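Local coordinates for uncharacterized protein (PDB 4JZA) that hydrolyses phosphoinositides as a Legionella phosphatase, probably removing the 3-phosphate of phosphatidylinositol 3-phosphate, and may act on host lipid metabolism, at residues 195-200 and 281-286; 306-311 and 385-390. One frame throughout, in Å; residues are numbered along the deposited sequence.

Contact 1 (195-200 and 281-286); sequences DLEEYQ and LTQFKK
The first turn of helix 198-206, with Glu-197 at its N-cap, faces the C-terminal half of helix 274-288, and the backbones come nearest at Gln-200 and Phe-284, whose CA atoms lie 7.6 Å apart. This is helix-to-helix packing in the helical, strand-free region that includes the phosphoinositide phosphatase insertion domain, built round a T-shaped aromatic pair. Tyr-199 turns the edge of its ring to the face of Phe-284, with centroids 5.9 Å apart and planes at 75°. Its CG sits in the crowded position between backbone N and carbonyl carbon (chi1 73°), whereas the CG of Phe-284 is anti to its own N (chi1 -167°); the two side chains pass each other in opposite directions, and Tyr-199 CE2 reaches Phe-284 CB at 4.0 Å. Phe-284 also makes edge-to-face pairs with Phe-221 and Tyr-203, so it belongs to a larger aromatic cluster. At the more open margin the ends of Glu-197, Tyr-199 and Gln-283 converge. The extended chain of Gln-200 runs alongside both rings: its CG stands 3.4 Å above the Tyr-199 plane, offset toward the rim, and the same CG lies 3.6 Å from Phe-284 CD1.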
# COMPACT_ATOMS: atom_id res chain seq x y z
N ASP A 195 20.46 -2.37 -11.62
CA ASP A 195 21.51 -3.34 -11.28
C ASP A 195 22.78 -2.74 -10.64
O ASP A 195 23.60 -3.48 -10.15
CB ASP A 195 21.85 -4.17 -12.50
CG ASP A 195 20.65 -5.01 -13.01
OD1 ASP A 195 19.61 -5.14 -12.30
OD2 ASP A 195 20.76 -5.55 -14.13
N LEU A 196 22.93 -1.43 -10.58
CA LEU A 196 24.15 -0.84 -10.04
C LEU A 196 24.33 -1.01 -8.56
O LEU A 196 23.36 -1.08 -7.82
CB LEU A 196 24.19 0.67 -10.36
CG LEU A 196 24.13 1.07 -11.84
CD1 LEU A 196 24.30 2.58 -11.98
CD2 LEU A 196 25.23 0.38 -12.62
N GLU A 197 25.59 -1.01 -8.13
CA GLU A 197 25.93 -0.87 -6.72
C GLU A 197 25.74 0.56 -6.22
O GLU A 197 25.75 1.51 -7.00
CB GLU A 197 27.37 -1.30 -6.49
CG GLU A 197 27.62 -2.79 -6.63
CD GLU A 197 29.04 -3.18 -6.23
OE1 GLU A 197 29.49 -2.81 -5.11
OE2 GLU A 197 29.72 -3.83 -7.05
N GLU A 198 25.63 0.74 -4.91
CA GLU A 198 25.22 2.04 -4.39
C GLU A 198 26.13 3.14 -4.90
O GLU A 198 25.63 4.18 -5.29
CB GLU A 198 25.12 2.07 -2.83
CG GLU A 198 24.50 3.36 -2.26
CD GLU A 198 24.39 3.43 -0.71
OE1 GLU A 198 24.26 4.57 -0.14
OE2 GLU A 198 24.42 2.36 -0.04
N TYR A 199 27.45 2.95 -4.90
CA TYR A 199 28.36 4.08 -5.28
C TYR A 199 28.20 4.45 -6.75
O TYR A 199 28.35 5.60 -7.16
CB TYR A 199 29.84 3.81 -4.90
CG TYR A 199 30.50 2.80 -5.78
CD1 TYR A 199 30.23 1.47 -5.62
CD2 TYR A 199 31.39 3.18 -6.80
CE1 TYR A 199 30.82 0.50 -6.43
CE2 TYR A 199 32.00 2.22 -7.61
CZ TYR A 199 31.70 0.86 -7.41
OH TYR A 199 32.22 -0.18 -8.16
N GLN A 200 27.88 3.46 -7.56
CA GLN A 200 27.77 3.69 -8.98
C GLN A 200 26.47 4.41 -9.24
O GLN A 200 26.41 5.30 -10.07
CB GLN A 200 27.85 2.38 -9.76
CG GLN A 200 29.16 1.61 -9.62
CD GLN A 200 29.13 0.26 -10.34
OE1 GLN A 200 29.26 0.19 -11.54
NE2 GLN A 200 28.91 -0.79 -9.61
N LEU A 281 37.05 1.27 -7.24
CA LEU A 281 37.40 2.23 -8.27
C LEU A 281 37.84 1.53 -9.56
O LEU A 281 37.30 1.85 -10.62
CB LEU A 281 38.48 3.21 -7.76
CG LEU A 281 38.01 4.18 -6.69
CD1 LEU A 281 39.17 5.08 -6.28
CD2 LEU A 281 36.85 5.03 -7.20
N THR A 282 38.80 0.60 -9.50
CA THR A 282 39.33 0.02 -10.75
C THR A 282 38.30 -0.95 -11.35
O THR A 282 38.31 -1.25 -12.54
CB THR A 282 40.78 -0.57 -10.64
OG1 THR A 282 40.83 -1.55 -9.59
CG2 THR A 282 41.89 0.59 -10.43
N GLN A 283 37.36 -1.37 -10.53
CA GLN A 283 36.21 -2.15 -10.98
C GLN A 283 35.12 -1.34 -11.69
O GLN A 283 34.39 -1.87 -12.53
CB GLN A 283 35.65 -2.81 -9.74
CG GLN A 283 34.42 -3.66 -9.92
CD GLN A 283 33.86 -4.01 -8.56
OE1 GLN A 283 32.83 -3.45 -8.13
NE2 GLN A 283 34.61 -4.84 -7.81
N PHE A 284 35.00 -0.05 -11.37
CA PHE A 284 34.09 0.87 -12.07
C PHE A 284 34.68 1.29 -13.43
O PHE A 284 33.96 1.27 -14.44
CB PHE A 284 33.74 2.10 -11.20
CG PHE A 284 32.57 2.93 -11.72
CD1 PHE A 284 31.44 2.33 -12.28
CD2 PHE A 284 32.59 4.31 -11.62
CE1 PHE A 284 30.38 3.07 -12.76
CE2 PHE A 284 31.52 5.07 -12.09
CZ PHE A 284 30.42 4.45 -12.67
N LYS A 285 35.98 1.63 -13.47
CA LYS A 285 36.74 1.89 -14.73
C LYS A 285 36.48 0.77 -15.72
O LYS A 285 36.19 1.03 -16.89
CB LYS A 285 38.26 1.99 -14.47
CG LYS A 285 39.14 2.41 -15.65
CD LYS A 285 40.53 1.75 -15.57
CE LYS A 285 41.65 2.44 -16.38
NZ LYS A 285 41.59 3.92 -16.43
N LYS A 286 36.57 -0.46 -15.22
CA LYS A 286 36.36 -1.64 -16.03
C LYS A 286 34.90 -1.75 -16.45
O LYS A 286 34.61 -2.12 -17.58
CB LYS A 286 36.80 -2.89 -15.26
CG LYS A 286 37.44 -3.97 -16.12
CD LYS A 286 36.47 -5.07 -16.54
CE LYS A 286 36.08 -6.00 -15.40
NZ LYS A 286 37.21 -6.86 -14.94

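Contact 2 (306-311 and 385-390); sequences LPQWYW and NWPKAV
Leu-306 and Pro-307 lead into the short helix 308-311, with Pro-307 at its N-cap; on the other segment Pro-387 holds the same position before helix 388-402. The contact therefore joins two helix N-termini, as interhelical packing without a hydrogen bond across it. Although Leu-306 and Pro-307 do not reach the second segment, Pro-307 packs within its own: its CG lies 3.5 Å above the indole plane of Trp-309, offset toward the rim.

Gln-308 is the main bridge. With CG anti to the backbone N (chi1 -170°) and the chain extended beyond it (chi2 -177°), the side chain reaches across the surface of the second segment. Along the way its CG meets Val-390 CG2 at 3.7 Å, crossing the valine obliquely. The amide then divides: OE1 lies 3.6 Å from Ala-389 CB, while NE2 is 3.9 Å from Pro-387 CG. Gln-308 and Pro-387 both touch His-201 as well, which places helix 198-206 beside this junction.

At Trp-309 the backbones come closest, its CA standing 5.4 Å from that of Val-390. Val-390 CG1, anti to its backbone N (chi1 173°), packs on Trp-309 CB at 4.0 Å, while CG2 lies against the Gln-308 side chain. The indole leads away from the valine, and NE1 bonds to Glu-177 OE1. Tyr-310 and Trp-311 turn to other neighbours, Tyr-310 OH bonding to Pro-187 O and Trp-311 NE1 to Ile-303 O.

The valine methyls meet methylenes of Gln-308 and Trp-309, and the Gln-308 amide meets carbons of Ala-389 and Pro-387; with no hydrogen bond across it, the contact is consistent with cohesion by van der Waals and apolar packing.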
# COMPACT_ATOMS: atom_id res chain seq x y z
N LEU A 306 16.61 14.00 -13.52
CA LEU A 306 15.54 13.71 -12.62
C LEU A 306 16.11 13.22 -11.30
O LEU A 306 17.19 12.73 -11.22
CB LEU A 306 14.64 12.66 -13.23
CG LEU A 306 13.88 13.21 -14.41
CD1 LEU A 306 13.13 12.09 -15.14
CD2 LEU A 306 12.95 14.32 -13.95
N PRO A 307 15.35 13.37 -10.25
CA PRO A 307 15.84 13.02 -8.92
C PRO A 307 15.94 11.54 -8.64
O PRO A 307 15.16 10.74 -9.15
CB PRO A 307 14.80 13.64 -8.02
CG PRO A 307 13.55 13.61 -8.85
CD PRO A 307 13.97 13.89 -10.24
N GLN A 308 16.92 11.19 -7.80
CA GLN A 308 17.24 9.81 -7.47
C GLN A 308 16.06 9.07 -6.82
O GLN A 308 15.86 7.89 -7.07
CB GLN A 308 18.47 9.80 -6.59
CG GLN A 308 19.10 8.45 -6.34
CD GLN A 308 20.29 8.56 -5.38
OE1 GLN A 308 20.42 9.54 -4.63
NE2 GLN A 308 21.16 7.56 -5.39
N TRP A 309 15.24 9.74 -6.03
CA TRP A 309 14.05 9.09 -5.52
C TRP A 309 13.14 8.56 -6.62
O TRP A 309 12.46 7.58 -6.43
CB TRP A 309 13.25 9.98 -4.57
CG TRP A 309 12.59 11.16 -5.14
CD1 TRP A 309 12.96 12.44 -4.96
CD2 TRP A 309 11.39 11.19 -5.90
NE1 TRP A 309 12.08 13.28 -5.58
CE2 TRP A 309 11.11 12.52 -6.18
CE3 TRP A 309 10.52 10.20 -6.38
CZ2 TRP A 309 9.98 12.91 -6.94
CZ3 TRP A 309 9.39 10.60 -7.13
CH2 TRP A 309 9.13 11.93 -7.39
N TYR A 310 13.12 9.21 -7.77
CA TYR A 310 12.25 8.80 -8.86
C TYR A 310 12.79 7.52 -9.44
O TYR A 310 12.03 6.57 -9.66
CB TYR A 310 12.17 9.88 -9.94
CG TYR A 310 11.40 9.48 -11.11
CD1 TYR A 310 10.02 9.33 -11.03
CD2 TYR A 310 12.02 9.23 -12.34
CE1 TYR A 310 9.28 8.93 -12.13
CE2 TYR A 310 11.27 8.83 -13.44
CZ TYR A 310 9.90 8.68 -13.34
OH TYR A 310 9.11 8.28 -14.42
N TRP A 311 14.10 7.45 -9.65
CA TRP A 311 14.69 6.30 -10.36
C TRP A 311 14.60 4.97 -9.60
O TRP A 311 14.66 3.91 -10.19
CB TRP A 311 16.16 6.57 -10.76
CG TRP A 311 16.36 7.73 -11.73
CD1 TRP A 311 17.06 8.85 -11.50
CD2 TRP A 311 15.85 7.84 -13.07
NE1 TRP A 311 17.01 9.67 -12.60
CE2 TRP A 311 16.28 9.06 -13.58
CE3 TRP A 311 15.09 7.01 -13.89
CZ2 TRP A 311 15.97 9.49 -14.85
CZ3 TRP A 311 14.78 7.44 -15.17
CH2 TRP A 311 15.23 8.65 -15.64
N ASN A 385 15.87 -0.74 1.56
CA ASN A 385 16.89 -1.26 0.67
C ASN A 385 17.34 -0.30 -0.39
O ASN A 385 18.12 -0.65 -1.24
CB ASN A 385 16.40 -2.55 0.04
CG ASN A 385 16.28 -3.67 1.05
OD1 ASN A 385 17.17 -3.90 1.90
ND2 ASN A 385 15.18 -4.37 0.99
N TRP A 386 16.88 0.94 -0.31
CA TRP A 386 17.28 1.95 -1.25
C TRP A 386 18.57 2.59 -0.80
O TRP A 386 18.97 2.39 0.32
CB TRP A 386 16.21 3.02 -1.32
CG TRP A 386 14.99 2.61 -1.99
CD1 TRP A 386 14.82 1.53 -2.83
CD2 TRP A 386 13.75 3.31 -1.97
NE1 TRP A 386 13.52 1.52 -3.33
CE2 TRP A 386 12.85 2.60 -2.82
CE3 TRP A 386 13.31 4.46 -1.30
CZ2 TRP A 386 11.55 3.02 -3.02
CZ3 TRP A 386 12.02 4.87 -1.49
CH2 TRP A 386 11.15 4.15 -2.35
N PRO A 387 19.23 3.37 -1.66
CA PRO A 387 20.44 4.09 -1.21
C PRO A 387 20.22 4.95 0.01
O PRO A 387 19.16 5.51 0.16
CB PRO A 387 20.77 5.01 -2.41
CG PRO A 387 20.26 4.23 -3.57
CD PRO A 387 19.04 3.48 -3.11
N LYS A 388 21.24 5.12 0.83
CA LYS A 388 21.11 5.99 1.99
C LYS A 388 20.62 7.38 1.60
O LYS A 388 19.92 8.02 2.37
CB LYS A 388 22.44 6.10 2.75
CG LYS A 388 22.77 4.87 3.57
CD LYS A 388 23.71 5.21 4.73
CE LYS A 388 23.80 4.06 5.73
NZ LYS A 388 23.91 2.71 5.07
N ALA A 389 20.97 7.85 0.42
CA ALA A 389 20.65 9.21 0.05
C ALA A 389 19.16 9.42 -0.21
O ALA A 389 18.64 10.46 0.14
CB ALA A 389 21.45 9.65 -1.17
N VAL A 390 18.50 8.44 -0.81
CA VAL A 390 17.06 8.53 -1.04
C VAL A 390 16.34 8.38 0.30
O VAL A 390 15.30 8.98 0.55
CB VAL A 390 16.55 7.43 -1.99
CG1 VAL A 390 15.03 7.46 -2.07
CG2 VAL A 390 17.10 7.58 -3.37

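Overall arrangement
Contact 1 lies about 33 Å from the centre of the chain and contact 2 about 19 Å, with 17 Å between the centres of the two. The more distant is nevertheless the more buried: three of its five touching residues are buried, against two of five in contact 2. Its chemistry is aromatic at its centre with a polar margin, whereas contact 2 relies on aliphatic groups packed round a glutamine. Helix 198-206 relates them, for it supplies one side of contact 1 and lies between the two. A direct link is a probable hydrogen bond of 3.2 Å from Lys-388 N to Glu-198 OE1, by which segment 195-200 reaches the start of helix 388-402.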